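Local coordinates for B-cell lymphoma 3 protein (Homo sapiens, PDB 1K1B) that regulates transcription of NF-kappa-B target genes, holding the p50 subunit in the cytoplasm and acting as a coactivator with p50 or p52 homodimers in the nucleus, at residues G20-V25 / P59-L64; D115-L120 / A144-S149. All blocks are in the same frame, centred on the assembly; numbering follows the deposited sequence.

Contact 1: residues G20-V25 / P59-L64; sequences GNLPAV and PSVVRL
Leu22 and Val25, in the first turn of helix 22-34, pack against Ser60, Val61 and Leu64 of helix 59-67. The two helices belong to neighbouring ankyrin repeats, ANK 1 and ANK 2, and occupy the same place in each, the second helix of the repeat. No hydrogen bond crosses between the segments; the join is apolar.

The tight part lies around one methyl of Leu22, at the partly open edge beside exposed Ser60. Leu22 CD1 comes to 3.6 Å from Val61 CG2. The same methyl also lies over the helix backbone, against Ser60 O and the CB of Ser60. The carbonyl it touches is already used in the helix, where Ser60 O accepts from Leu64 N. With chi1 at -172°, the Leu22 branch extends away from the backbone N and reaches the other helix, although its CB does not point there. Leu22 and Val61 run past each other in opposite directions. Leu64 comes in at a slant from the next turn, with Leu64 CD1 3.9 Å from Leu22 CG. Leu64 is modelled in two conformers, so its contacts, taken from one of them, are less certain.

Deeper in, the fit is slacker. Val25 CG1 is 4.2 Å from Val61 CG1 and, in that same conformer, 4.3 Å from Leu64 CD2. This side is buried all the same, because Val25 also rests on Leu13, Ala16 and Val17 of helix 12-18, and Val61 touches Ala53 of helix 49-55.

Before the helix, Gly20 ends helix 12-18 in a Schellman motif with positive phi. Asn21 then serves as N-cap of helix 22-34. Asn21 OD1 accepts from Ala24 N at 3.0 Å, with the donor 61° out of the carbonyl plane.

Contact 2: residues D115-L120 / A144-S149; sequences DGLTAL and AVDIKS
The start of ANK 4, just before helix 119-126, meets the loop that joins ANK 4 to ANK 5 in this contact, with Gly116 against Asp146 at its centre. The touching parts run in opposite directions, and no direct hydrogen bond links them. Asp146 CB sits 3.1 Å from Gly116 O. The glycine has positive phi, and a CB there would jam against the preceding carbonyl O.

Three waters bridge the segments, two between backbone atoms and one to the Asp146 carboxylate. One donates to Asp115 O and accepts from Lys148 N. A second donates to Asp115 O and to Asp146 OD2, at 2.8 Å each. The third donates to Gly116 O at 2.6 Å and accepts from Ile147 N.

These loops are the long connections of the ankyrin fold, which project from the helical stack. Here Asp146 turns its carboxylate back over its own chain, with CG between the backbone N and the carbonyl carbon (chi1 63°). Asp146 OD2 accepts from Ser149 N at 3.0 Å, an Asx motif, and is met from above the carboxylate plane. Leu117 lies alongside the carboxylate, with Leu117 CD2 3.8 Å from Asp146 OD2. With an alanine here in place of Asp146, Ser149 N and the second water would probably lose their acceptor, leaving the turn freer to move.

Toward the helices the contact becomes apolar and buried. Thr118 CG2 meets Ala144 CB at 3.9 Å, while Thr118 OG1 caps helix 119-126 at His121 N. At the exposed end, Lys148 CB lies 3.6 Å from Asp115 O.

Overall arrangement
Both contacts join neighbouring ankyrin repeats, but through different elements. Contact 1 is helix against helix, between ANK 1 and ANK 2 near the N-terminal end of the stack. Contact 2 is loop against loop, at the ANK 4 to ANK 5 boundary and closer to the middle of the chain. Their centres are 31 Å apart and they do not touch. Each is partly buried, with a sheltered side and a solvent side. The chemistry differs with the place. Contact 1 is mostly aliphatic side chains, with no hydrogen bond across it. Contact 2 has one small apolar patch, and otherwise relies on waters bonded to backbone N and O atoms and to one carboxylate.

Contact 1: residues G20-V25 / P59-L64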
loop_
_atom_site.group_PDB
_atom_site.type_symbol
_atom_site.label_atom_id
_atom_site.label_comp_id
_atom_site.label_asym_id
_atom_site.label_seq_id
_atom_site.Cartn_x
_atom_site.Cartn_y
_atom_site.Cartn_z
ATOM N N GLY A 20 -7.791 -3.306 -23.904
ATOM C CA GLY A 20 -6.903 -4.449 -23.772
ATOM C C GLY A 20 -6.274 -4.863 -25.089
ATOM O O GLY A 20 -6.095 -6.047 -25.357
ATOM N N ASN A 21 -5.908 -3.879 -25.901
ATOM C CA ASN A 21 -5.325 -4.130 -27.216
ATOM C C ASN A 21 -3.834 -3.807 -27.234
ATOM O O ASN A 21 -3.430 -2.706 -27.616
ATOM C CB ASN A 21 -6.060 -3.295 -28.263
ATOM C CG ASN A 21 -5.725 -3.701 -29.682
ATOM O OD1 ASN A 21 -4.643 -4.224 -29.963
ATOM N ND2 ASN A 21 -6.657 -3.446 -30.597
ATOM N N LEU A 22 -3.015 -4.767 -26.819
ATOM C CA LEU A 22 -1.580 -4.533 -26.727
ATOM C C LEU A 22 -0.963 -4.128 -28.066
ATOM O O LEU A 22 -0.162 -3.192 -28.118
ATOM C CB LEU A 22 -0.848 -5.737 -26.134
ATOM C CG LEU A 22 0.624 -5.442 -25.854
ATOM C CD1 LEU A 22 0.926 -5.525 -24.374
ATOM C CD2 LEU A 22 1.491 -6.404 -26.632
ATOM N N PRO A 23 -1.301 -4.833 -29.142
ATOM C CA PRO A 23 -0.835 -4.439 -30.482
ATOM C C PRO A 23 -1.113 -2.971 -30.821
ATOM O O PRO A 23 -0.245 -2.315 -31.395
ATOM C CB PRO A 23 -1.623 -5.362 -31.411
ATOM C CG PRO A 23 -1.838 -6.598 -30.589
ATOM C CD PRO A 23 -2.068 -6.094 -29.177
ATOM N N ALA A 24 -2.300 -2.470 -30.485
ATOM C CA ALA A 24 -2.637 -1.062 -30.740
ATOM C C ALA A 24 -1.855 -0.107 -29.827
ATOM O O ALA A 24 -1.472 1.005 -30.234
ATOM C CB ALA A 24 -4.134 -0.838 -30.584
ATOM N N VAL A 25 -1.631 -0.532 -28.591
ATOM C CA VAL A 25 -0.855 0.271 -27.646
ATOM C C VAL A 25 0.561 0.411 -28.171
ATOM O O VAL A 25 1.143 1.505 -28.166
ATOM C CB VAL A 25 -0.816 -0.386 -26.247
ATOM C CG1 VAL A 25 0.197 0.336 -25.343
ATOM C CG2 VAL A 25 -2.190 -0.362 -25.631
ATOM N N PRO A 59 -0.944 -6.593 -16.982
ATOM C CA PRO A 59 0.492 -6.573 -16.660
ATOM C C PRO A 59 1.410 -6.464 -17.889
ATOM O O PRO A 59 2.465 -5.839 -17.798
ATOM C CB PRO A 59 0.705 -7.896 -15.909
ATOM C CG PRO A 59 -0.485 -8.741 -16.289
ATOM C CD PRO A 59 -1.623 -7.778 -16.431
ATOM N N SER A 60 1.016 -7.050 -19.018
ATOM C CA SER A 60 1.830 -6.958 -20.236
ATOM C C SER A 60 1.854 -5.536 -20.785
ATOM O O SER A 60 2.869 -5.092 -21.339
ATOM C CB SER A 60 1.335 -7.927 -21.310
ATOM O OG SER A 60 1.500 -9.271 -20.889
ATOM N N VAL A 61 0.740 -4.824 -20.649
ATOM C CA VAL A 61 0.695 -3.433 -21.094
ATOM C C VAL A 61 1.471 -2.558 -20.109
ATOM O O VAL A 61 2.145 -1.603 -20.504
ATOM C CB VAL A 61 -0.744 -2.922 -21.256
ATOM C CG1 VAL A 61 -0.756 -1.434 -21.645
ATOM C CG2 VAL A 61 -1.464 -3.739 -22.304
ATOM N N VAL A 62 1.387 -2.897 -18.828
ATOM C CA VAL A 62 2.179 -2.188 -17.818
ATOM C C VAL A 62 3.663 -2.255 -18.176
ATOM O O VAL A 62 4.356 -1.232 -18.198
ATOM C CB VAL A 62 1.963 -2.782 -16.411
ATOM C CG1 VAL A 62 3.029 -2.273 -15.436
ATOM C CG2 VAL A 62 0.572 -2.441 -15.902
ATOM N N ARG A 63 4.136 -3.462 -18.483
ATOM C CA ARG A 63 5.530 -3.683 -18.852
ATOM C C ARG A 63 5.940 -2.865 -20.070
ATOM O O ARG A 63 7.010 -2.258 -20.085
ATOM C CB ARG A 63 5.789 -5.168 -19.140
ATOM C CG ARG A 63 5.761 -6.072 -17.912
ATOM C CD ARG A 63 6.233 -7.502 -18.171
ATOM N NE ARG A 63 6.158 -8.318 -16.961
ATOM C CZ ARG A 63 7.152 -8.458 -16.095
ATOM N NH1 ARG A 63 8.303 -7.831 -16.301
ATOM N NH2 ARG A 63 6.995 -9.222 -15.019
ATOM N N LEU A 64 5.087 -2.877 -21.091
ATOM C CA LEU A 64 5.338 -2.168 -22.348
ATOM C C LEU A 64 5.477 -0.667 -22.121
ATOM O O LEU A 64 6.425 -0.045 -22.600
ATOM C CB LEU A 64 4.209 -2.446 -23.352
ATOM C CG LEU A 64 4.377 -1.982 -24.807
ATOM C CD1 LEU A 64 3.295 -2.602 -25.690
ATOM C CD2 LEU A 64 4.357 -0.464 -24.926
#

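Contact 2: residues D115-L120 / A144-S149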
loop_
_atom_site.group_PDB
_atom_site.type_symbol
_atom_site.label_atom_id
_atom_site.label_comp_id
_atom_site.label_asym_id
_atom_site.label_seq_id
_atom_site.Cartn_x
_atom_site.Cartn_y
_atom_site.Cartn_z
ATOM N N ASP A 115 -4.157 11.321 0.490
ATOM C CA ASP A 115 -4.623 10.950 1.826
ATOM C C ASP A 115 -3.439 10.786 2.788
ATOM O O ASP A 115 -3.583 10.947 4.005
ATOM C CB ASP A 115 -5.442 9.662 1.773
ATOM C CG ASP A 115 -6.831 9.876 1.195
ATOM O OD1 ASP A 115 -7.260 11.049 1.072
ATOM O OD2 ASP A 115 -7.567 8.934 0.831
ATOM N N GLY A 116 -2.278 10.452 2.240
ATOM C CA GLY A 116 -1.060 10.341 3.022
ATOM C C GLY A 116 -0.488 8.938 3.114
ATOM O O GLY A 116 0.594 8.752 3.678
ATOM N N LEU A 117 -1.197 7.960 2.546
ATOM C CA LEU A 117 -0.801 6.544 2.652
ATOM C C LEU A 117 0.269 6.095 1.655
ATOM O O LEU A 117 0.348 6.610 0.543
ATOM C CB LEU A 117 -2.029 5.634 2.484
ATOM C CG LEU A 117 -3.227 5.760 3.428
ATOM C CD1 LEU A 117 -4.252 4.653 3.141
ATOM C CD2 LEU A 117 -2.773 5.700 4.868
ATOM N N THR A 118 1.086 5.123 2.062
ATOM C CA THR A 118 2.011 4.476 1.139
ATOM C C THR A 118 1.272 3.336 0.443
ATOM O O THR A 118 0.168 2.946 0.850
ATOM C CB THR A 118 3.209 3.855 1.884
ATOM O OG1 THR A 118 2.732 2.903 2.845
ATOM C CG2 THR A 118 3.950 4.893 2.726
ATOM N N ALA A 119 1.901 2.772 -0.575
ATOM C CA ALA A 119 1.353 1.587 -1.229
ATOM C C ALA A 119 1.182 0.450 -0.207
ATOM O O ALA A 119 0.247 -0.344 -0.305
ATOM C CB ALA A 119 2.252 1.157 -2.351
ATOM N N LEU A 120 2.098 0.375 0.760
ATOM C CA LEU A 120 2.048 -0.677 1.789
ATOM C C LEU A 120 0.797 -0.544 2.668
ATOM O O LEU A 120 0.137 -1.537 2.976
ATOM C CB LEU A 120 3.319 -0.677 2.649
ATOM C CG LEU A 120 3.370 -1.700 3.789
ATOM C CD1 LEU A 120 3.258 -3.130 3.236
ATOM C CD2 LEU A 120 4.651 -1.548 4.587
ATOM N N ALA A 144 6.586 2.655 7.970
ATOM C CA ALA A 144 6.211 3.981 7.458
ATOM C C ALA A 144 4.959 4.561 8.131
ATOM O O ALA A 144 3.951 3.874 8.278
ATOM C CB ALA A 144 6.031 3.940 5.944
ATOM N N VAL A 145 5.027 5.837 8.513
ATOM C CA VAL A 145 3.928 6.497 9.205
ATOM C C VAL A 145 3.359 7.640 8.378
ATOM O O VAL A 145 4.048 8.621 8.081
ATOM C CB VAL A 145 4.371 7.022 10.584
ATOM C CG1 VAL A 145 3.265 7.832 11.241
ATOM C CG2 VAL A 145 4.808 5.856 11.479
ATOM N N ASP A 146 2.105 7.482 7.984
ATOM C CA ASP A 146 1.387 8.505 7.234
ATOM C C ASP A 146 1.020 9.679 8.153
ATOM O O ASP A 146 0.691 9.477 9.319
ATOM C CB ASP A 146 0.128 7.900 6.619
ATOM C CG ASP A 146 -0.853 7.412 7.666
ATOM O OD1 ASP A 146 -0.504 6.487 8.425
ATOM O OD2 ASP A 146 -1.996 7.906 7.816
ATOM N N ILE A 147 1.070 10.904 7.629
ATOM C CA ILE A 147 0.796 12.088 8.448
ATOM C C ILE A 147 -0.630 12.135 9.030
ATOM O O ILE A 147 -0.801 12.358 10.228
ATOM C CB ILE A 147 1.133 13.386 7.674
ATOM C CG1 ILE A 147 2.621 13.394 7.287
ATOM C CG2 ILE A 147 0.774 14.624 8.514
ATOM C CD1 ILE A 147 3.059 14.593 6.450
ATOM N N LYS A 148 -1.636 11.896 8.193
ATOM C CA LYS A 148 -3.023 11.925 8.651
ATOM C C LYS A 148 -3.243 11.124 9.935
ATOM O O LYS A 148 -3.572 11.694 10.975
ATOM C CB LYS A 148 -3.980 11.460 7.547
ATOM C CG LYS A 148 -5.396 11.255 8.010
ATOM C CD LYS A 148 -6.368 11.909 7.057
ATOM C CE LYS A 148 -7.018 10.917 6.125
ATOM N NZ LYS A 148 -8.432 11.327 5.861
ATOM N N SER A 149 -2.993 9.815 9.876
ATOM C CA SER A 149 -3.307 8.919 10.996
ATOM C C SER A 149 -2.200 8.718 12.034
ATOM O O SER A 149 -2.479 8.318 13.165
ATOM C CB SER A 149 -3.765 7.547 10.468
ATOM O OG SER A 149 -2.652 6.741 10.095
HETATM O O HOH W 1 -1.333 12.581 5.522
HETATM O O HOH W 2 -3.703 8.880 5.869
HETATM O O HOH W 3 2.078 10.629 4.682
#